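Local coordinates for protein transcription regulator AcaB (Escherichia coli, PDB 6N8B) that acts as a plasmid-encoded transcriptional regulator with a crucial role in the conjugation of IncC plasmids, at residues Val71-Asp82 with Arg161-Ile172. Numbering follows the deposited sequence.
Sequences VILEHISKVSED and RLIKLAGRIIGI
The guanidinium of R161 lies with one face over CG2 of V79, which sits 3.7 Å above its plane and offset toward the rim, while CG of K78 and the D82 carboxylate meet it at the edge. A single oxygen, OD2 of D82, takes both terminal nitrogens: NH1 of R161 donates at 2.7 Å to the anti lone pair of OD2, which lies 24° out of the guanidinium plane, and NH2 adds a weak bond. OD1 of D82 uses its syn lone pair for NZ of K78, one helical turn back, at 3.1 Å. The carboxylate is thus shared by two cations in a small salt-bridge network, OD1 by K78 and OD2 by R161. R161 gets there with CG anti to the backbone N (chi1 -179°) and a bend at chi2. Farther along, the poorly ordered R168 is modelled with NH1 over one face of the H75 ring, too close and so of doubtful position. Beneath this polar border runs an apolar seam. CD2 of L165 packs 3.6 Å from CG2 of V79, and its CD1 rests against CB of H75; at the other end, CD1 of I72 touches CG2 of I172 at 3.6 Å, and CG1 of V71 reaches CD1 of the same isoleucine at 4.1 Å. The two segments run antiparallel, 178° between directions, with axes 10.6 Å apart, joining helices 62-96 and 148-182 in a largely helical chain. Helix 118-142 packs on both through L126, which meets S80 and L165, whereas helices 32-59 and 201-211 cover other sides of 148-182.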
ATOM      1  N   VAL A  71      -6.023  13.539   3.081  1.00 45.49           N
ATOM      2  CA  VAL A  71      -5.402  12.725   4.119  1.00 44.58           C
ATOM      3  C   VAL A  71      -5.152  11.304   3.615  1.00 40.92           C
ATOM      4  O   VAL A  71      -4.178  10.658   4.023  1.00 39.71           O
ATOM      5  CB  VAL A  71      -6.266  12.753   5.391  1.00 46.63           C
ATOM      6  CG1 VAL A  71      -6.037  11.520   6.241  1.00 45.13           C
ATOM      7  CG2 VAL A  71      -5.962  14.011   6.192  1.00 50.71           C
ATOM      8  N   ILE A  72      -5.986  10.807   2.696  1.00 47.74           N
ATOM      9  CA  ILE A  72      -5.661   9.562   2.002  1.00 45.30           C
ATOM     10  C   ILE A  72      -4.362   9.722   1.227  1.00 43.90           C
ATOM     11  O   ILE A  72      -3.405   8.963   1.412  1.00 42.63           O
ATOM     12  CB  ILE A  72      -6.809   9.136   1.066  1.00 44.62           C
ATOM     13  CG1 ILE A  72      -7.984   8.543   1.845  1.00 45.74           C
ATOM     14  CG2 ILE A  72      -6.300   8.145   0.026  1.00 41.94           C
ATOM     15  CD1 ILE A  72      -7.803   7.078   2.188  1.00 43.74           C
ATOM     16  N   LEU A  73      -4.297  10.738   0.372  1.00 65.70           N
ATOM     17  CA  LEU A  73      -3.140  10.880  -0.496  1.00 64.82           C
ATOM     18  C   LEU A  73      -1.924  11.427   0.230  1.00 65.63           C
ATOM     19  O   LEU A  73      -0.820  11.319  -0.304  1.00 65.04           O
ATOM     20  CB  LEU A  73      -3.480  11.753  -1.713  1.00 65.32           C
ATOM     21  CG  LEU A  73      -4.405  11.152  -2.794  1.00 64.48           C
ATOM     22  CD1 LEU A  73      -5.864  10.939  -2.380  1.00 64.69           C
ATOM     23  CD2 LEU A  73      -4.338  11.980  -4.075  1.00 65.00           C
ATOM     24  N   GLU A  74      -2.082  11.964   1.440  1.00 72.30           N
ATOM     25  CA  GLU A  74      -0.910  12.283   2.249  1.00 72.42           C
ATOM     26  C   GLU A  74      -0.239  11.022   2.771  1.00 70.90           C
ATOM     27  O   GLU A  74       0.990  10.894   2.722  1.00 70.44           O
ATOM     28  CB  GLU A  74      -1.290  13.199   3.410  1.00 73.62           C
ATOM     29  CG  GLU A  74      -1.192  14.683   3.089  1.00 74.85           C
ATOM     30  CD  GLU A  74      -1.923  15.548   4.104  1.00 76.99           C
ATOM     31  OE1 GLU A  74      -2.240  15.033   5.199  1.00 76.62           O
ATOM     32  OE2 GLU A  74      -2.198  16.734   3.805  1.00 79.52           O
ATOM     33  N   HIS A  75      -1.025  10.103   3.330  1.00 51.86           N
ATOM     34  CA  HIS A  75      -0.442   8.871   3.845  1.00 50.55           C
ATOM     35  C   HIS A  75       0.247   8.098   2.732  1.00 49.06           C
ATOM     36  O   HIS A  75       1.351   7.570   2.916  1.00 48.28           O
ATOM     37  CB  HIS A  75      -1.512   8.056   4.557  1.00 50.74           C
ATOM     38  CG  HIS A  75      -1.894   8.678   5.857  1.00 52.40           C
ATOM     39  ND1 HIS A  75      -0.954   9.005   6.808  1.00 54.27           N
ATOM     40  CD2 HIS A  75      -3.089   9.098   6.335  1.00 52.60           C
ATOM     41  CE1 HIS A  75      -1.556   9.586   7.831  1.00 55.60           C
ATOM     42  NE2 HIS A  75      -2.852   9.639   7.576  1.00 54.37           N
ATOM     43  N   ILE A  76      -0.387   8.039   1.562  1.00 37.85           N
ATOM     44  CA  ILE A  76       0.251   7.419   0.412  1.00 36.35           C
ATOM     45  C   ILE A  76       1.513   8.197   0.053  1.00 37.34           C
ATOM     46  O   ILE A  76       2.539   7.614  -0.315  1.00 36.60           O
ATOM     47  CB  ILE A  76      -0.747   7.346  -0.756  1.00 35.64           C
ATOM     48  CG1 ILE A  76      -1.879   6.379  -0.409  1.00 34.64           C
ATOM     49  CG2 ILE A  76      -0.062   6.888  -2.023  1.00 34.44           C
ATOM     50  CD1 ILE A  76      -2.956   6.310  -1.456  1.00 34.22           C
ATOM     51  N   SER A  77       1.472   9.525   0.193  1.00 53.07           N
ATOM     52  CA  SER A  77       2.649  10.315  -0.149  1.00 54.30           C
ATOM     53  C   SER A  77       3.781  10.120   0.845  1.00 54.15           C
ATOM     54  O   SER A  77       4.937   9.992   0.430  1.00 54.16           O
ATOM     55  CB  SER A  77       2.319  11.808  -0.213  1.00 56.10           C
ATOM     56  OG  SER A  77       1.044  12.042  -0.771  1.00 56.12           O
ATOM     57  N   LYS A  78       3.471  10.043   2.142  1.00 49.15           N
ATOM     58  CA  LYS A  78       4.533   9.917   3.135  1.00 48.92           C
ATOM     59  C   LYS A  78       5.268   8.591   3.003  1.00 47.70           C
ATOM     60  O   LYS A  78       6.500   8.550   3.091  1.00 47.89           O
ATOM     61  CB  LYS A  78       3.972  10.087   4.545  1.00 49.07           C
ATOM     62  CG  LYS A  78       4.987   9.799   5.630  1.00 48.68           C
ATOM     63  CD  LYS A  78       5.983  10.937   5.749  1.00 49.75           C
ATOM     64  CE  LYS A  78       7.024  10.626   6.801  1.00 49.35           C
ATOM     65  NZ  LYS A  78       8.255  11.411   6.567  1.00 51.13           N
ATOM     66  N   VAL A  79       4.536   7.499   2.763  1.00 40.55           N
ATOM     67  CA  VAL A  79       5.193   6.224   2.492  1.00 39.09           C
ATOM     68  C   VAL A  79       6.014   6.313   1.214  1.00 39.32           C
ATOM     69  O   VAL A  79       7.154   5.837   1.155  1.00 39.19           O
ATOM     70  CB  VAL A  79       4.155   5.088   2.422  1.00 37.40           C
ATOM     71  CG1 VAL A  79       4.834   3.775   2.062  1.00 35.50           C
ATOM     72  CG2 VAL A  79       3.426   4.964   3.743  1.00 37.85           C
ATOM     73  N   SER A  80       5.455   6.939   0.174  1.00 34.99           N
ATOM     74  CA  SER A  80       6.189   7.102  -1.077  1.00 35.58           C
ATOM     75  C   SER A  80       7.445   7.936  -0.866  1.00 37.36           C
ATOM     76  O   SER A  80       8.495   7.658  -1.457  1.00 37.80           O
ATOM     77  CB  SER A  80       5.290   7.739  -2.134  1.00 36.14           C
ATOM     78  OG  SER A  80       5.994   7.904  -3.352  1.00 37.21           O
ATOM     79  N   GLU A  81       7.347   8.969  -0.033  1.00 62.67           N
ATOM     80  CA  GLU A  81       8.487   9.835   0.227  1.00 63.79           C
ATOM     81  C   GLU A  81       9.592   9.090   0.969  1.00 63.19           C
ATOM     82  O   GLU A  81      10.779   9.281   0.676  1.00 64.03           O
ATOM     83  CB  GLU A  81       8.012  11.046   1.026  1.00 64.33           C
ATOM     84  CG  GLU A  81       7.175  12.018   0.213  1.00 65.40           C
ATOM     85  CD  GLU A  81       6.403  12.998   1.080  1.00 66.19           C
ATOM     86  OE1 GLU A  81       5.413  13.575   0.581  1.00 66.67           O
ATOM     87  OE2 GLU A  81       6.796  13.211   2.248  1.00 66.99           O
ATOM     88  N   ASP A  82       9.225   8.224   1.921  1.00 51.63           N
ATOM     89  CA  ASP A  82      10.238   7.547   2.729  1.00 51.23           C
ATOM     90  C   ASP A  82      10.884   6.368   2.016  1.00 50.62           C
ATOM     91  O   ASP A  82      12.034   6.033   2.319  1.00 50.82           O
ATOM     92  CB  ASP A  82       9.641   7.063   4.051  1.00 50.36           C
ATOM     93  CG  ASP A  82       9.108   8.192   4.901  1.00 50.88           C
ATOM     94  OD1 ASP A  82       9.503   9.355   4.669  1.00 51.74           O
ATOM     95  OD2 ASP A  82       8.304   7.913   5.815  1.00 50.33           O
ATOM     96  N   ARG A 161       5.499  -1.337   7.193  1.00 46.04           N
ATOM     97  CA  ARG A 161       5.144   0.046   6.888  1.00 46.23           C
ATOM     98  C   ARG A 161       3.995   0.128   5.890  1.00 45.93           C
ATOM     99  O   ARG A 161       3.067   0.928   6.062  1.00 46.37           O
ATOM    100  CB  ARG A 161       6.368   0.790   6.357  1.00 46.37           C
ATOM    101  CG  ARG A 161       6.113   2.243   6.040  1.00 46.24           C
ATOM    102  CD  ARG A 161       6.471   3.146   7.207  1.00 47.60           C
ATOM    103  NE  ARG A 161       5.865   4.465   7.051  1.00 48.32           N
ATOM    104  CZ  ARG A 161       6.422   5.473   6.387  1.00 48.65           C
ATOM    105  NH1 ARG A 161       7.610   5.319   5.819  1.00 48.31           N
ATOM    106  NH2 ARG A 161       5.789   6.636   6.292  1.00 49.49           N
ATOM    107  N   LEU A 162       4.033  -0.690   4.840  1.00 45.82           N
ATOM    108  CA  LEU A 162       2.915  -0.693   3.906  1.00 45.54           C
ATOM    109  C   LEU A 162       1.702  -1.407   4.481  1.00 45.62           C
ATOM    110  O   LEU A 162       0.569  -1.066   4.125  1.00 45.67           O
ATOM    111  CB  LEU A 162       3.313  -1.332   2.578  1.00 45.17           C
ATOM    112  CG  LEU A 162       4.159  -0.451   1.658  1.00 45.64           C
ATOM    113  CD1 LEU A 162       5.643  -0.731   1.829  1.00 45.98           C
ATOM    114  CD2 LEU A 162       3.720  -0.625   0.213  1.00 45.82           C
ATOM    115  N   ILE A 163       1.910  -2.397   5.351  1.00 39.56           N
ATOM    116  CA  ILE A 163       0.777  -3.095   5.953  1.00 39.69           C
ATOM    117  C   ILE A 163      -0.060  -2.139   6.801  1.00 40.54           C
ATOM    118  O   ILE A 163      -1.293  -2.131   6.711  1.00 40.77           O
ATOM    119  CB  ILE A 163       1.259  -4.307   6.769  1.00 39.81           C
ATOM    120  CG1 ILE A 163       1.739  -5.427   5.840  1.00 39.54           C
ATOM    121  CG2 ILE A 163       0.141  -4.820   7.651  1.00 40.24           C
ATOM    122  CD1 ILE A 163       0.646  -6.011   4.946  1.00 39.39           C
ATOM    123  N   LYS A 164       0.586  -1.321   7.642  1.00 61.01           N
ATOM    124  CA  LYS A 164      -0.192  -0.319   8.373  1.00 62.06           C
ATOM    125  C   LYS A 164      -0.741   0.768   7.453  1.00 62.23           C
ATOM    126  O   LYS A 164      -1.805   1.327   7.740  1.00 63.23           O
ATOM    127  CB  LYS A 164       0.591   0.260   9.559  1.00 62.60           C
ATOM    128  CG  LYS A 164       2.022   0.642   9.348  1.00 61.09           C
ATOM    129  CD  LYS A 164       2.372   1.824  10.233  1.00 61.65           C
ATOM    130  CE  LYS A 164       2.820   1.364  11.619  1.00 63.83           C
ATOM    131  NZ  LYS A 164       4.099   0.591  11.671  1.00 61.36           N
ATOM    132  N   LEU A 165      -0.049   1.091   6.358  1.00 30.84           N
ATOM    133  CA  LEU A 165      -0.656   1.980   5.370  1.00 31.04           C
ATOM    134  C   LEU A 165      -1.936   1.369   4.815  1.00 31.11           C
ATOM    135  O   LEU A 165      -2.974   2.037   4.733  1.00 32.07           O
ATOM    136  CB  LEU A 165       0.322   2.271   4.237  1.00 30.36           C
ATOM    137  CG  LEU A 165      -0.305   3.139   3.143  1.00 30.73           C
ATOM    138  CD1 LEU A 165      -0.826   4.449   3.719  1.00 32.03           C
ATOM    139  CD2 LEU A 165       0.680   3.385   2.026  1.00 30.24           C
ATOM    140  N   ALA A 166      -1.878   0.089   4.436  1.00 25.08           N
ATOM    141  CA  ALA A 166      -3.085  -0.646   4.076  1.00 24.42           C
ATOM    142  C   ALA A 166      -4.140  -0.541   5.169  1.00 26.12           C
ATOM    143  O   ALA A 166      -5.281  -0.140   4.912  1.00 26.37           O
ATOM    144  CB  ALA A 166      -2.737  -2.112   3.812  1.00 23.53           C
ATOM    145  N   GLY A 167      -3.761  -0.887   6.403  1.00 40.27           N
ATOM    146  CA  GLY A 167      -4.703  -0.832   7.512  1.00 41.02           C
ATOM    147  C   GLY A 167      -5.343   0.527   7.679  1.00 42.09           C
ATOM    148  O   GLY A 167      -6.521   0.637   8.024  1.00 42.32           O
ATOM    149  N   ARG A 168      -4.588   1.581   7.410  1.00 80.32           N
ATOM    150  CA  ARG A 168      -5.103   2.907   7.701  1.00 80.95           C
ATOM    151  C   ARG A 168      -6.051   3.393   6.619  1.00 80.93           C
ATOM    152  O   ARG A 168      -7.067   4.029   6.922  1.00 81.22           O
ATOM    153  CB  ARG A 168      -3.933   3.841   7.921  1.00 81.28           C
ATOM    154  CG  ARG A 168      -3.406   3.565   9.300  1.00 81.88           C
ATOM    155  CD  ARG A 168      -2.669   4.720   9.811  1.00 82.77           C
ATOM    156  NE  ARG A 168      -3.668   5.741  10.138  1.00 84.44           N
ATOM    157  CZ  ARG A 168      -3.514   7.042   9.976  1.00 84.00           C
ATOM    158  NH1 ARG A 168      -2.374   7.468   9.518  1.00 82.06           N
ATOM    159  NH2 ARG A 168      -4.498   7.889  10.274  1.00 85.57           N
ATOM    160  N   ILE A 169      -5.744   3.079   5.360  1.00 37.02           N
ATOM    161  CA  ILE A 169      -6.710   3.258   4.281  1.00 36.72           C
ATOM    162  C   ILE A 169      -8.039   2.623   4.666  1.00 36.30           C
ATOM    163  O   ILE A 169      -9.094   3.271   4.639  1.00 36.69           O
ATOM    164  CB  ILE A 169      -6.155   2.662   2.977  1.00 35.91           C
ATOM    165  CG1 ILE A 169      -5.023   3.542   2.440  1.00 36.40           C
ATOM    166  CG2 ILE A 169      -7.265   2.487   1.952  1.00 35.49           C
ATOM    167  CD1 ILE A 169      -4.293   2.944   1.264  1.00 35.11           C
ATOM    168  N   ILE A 170      -8.001   1.343   5.044  1.00 39.87           N
ATOM    169  CA  ILE A 170      -9.222   0.652   5.450  1.00 39.54           C
ATOM    170  C   ILE A 170      -9.832   1.323   6.672  1.00 40.40           C
ATOM    171  O   ILE A 170     -11.050   1.520   6.742  1.00 40.48           O
ATOM    172  CB  ILE A 170      -8.926  -0.838   5.695  1.00 38.72           C
ATOM    173  CG1 ILE A 170      -8.699  -1.543   4.356  1.00 37.76           C
ATOM    174  CG2 ILE A 170     -10.060  -1.497   6.469  1.00 38.65           C
ATOM    175  CD1 ILE A 170      -7.505  -2.458   4.345  1.00 37.17           C
ATOM    176  N   GLY A 171      -8.995   1.727   7.631  1.00 39.20           N
ATOM    177  CA  GLY A 171      -9.505   2.474   8.769  1.00 41.30           C
ATOM    178  C   GLY A 171     -10.186   3.766   8.356  1.00 42.40           C
ATOM    179  O   GLY A 171     -11.268   4.095   8.851  1.00 44.82           O
ATOM    180  N   ILE A 172      -9.567   4.507   7.432  1.00 47.05           N
ATOM    181  CA  ILE A 172     -10.212   5.684   6.857  1.00 47.62           C
ATOM    182  C   ILE A 172     -11.534   5.298   6.209  1.00 47.31           C
ATOM    183  O   ILE A 172     -12.529   6.028   6.309  1.00 47.78           O
ATOM    184  CB  ILE A 172      -9.267   6.375   5.857  1.00 47.85           C
ATOM    185  CG1 ILE A 172      -8.111   7.052   6.599  1.00 48.31           C
ATOM    186  CG2 ILE A 172     -10.028   7.379   5.008  1.00 48.33           C
ATOM    187  CD1 ILE A 172      -7.043   7.624   5.690  1.00 48.45           C
TER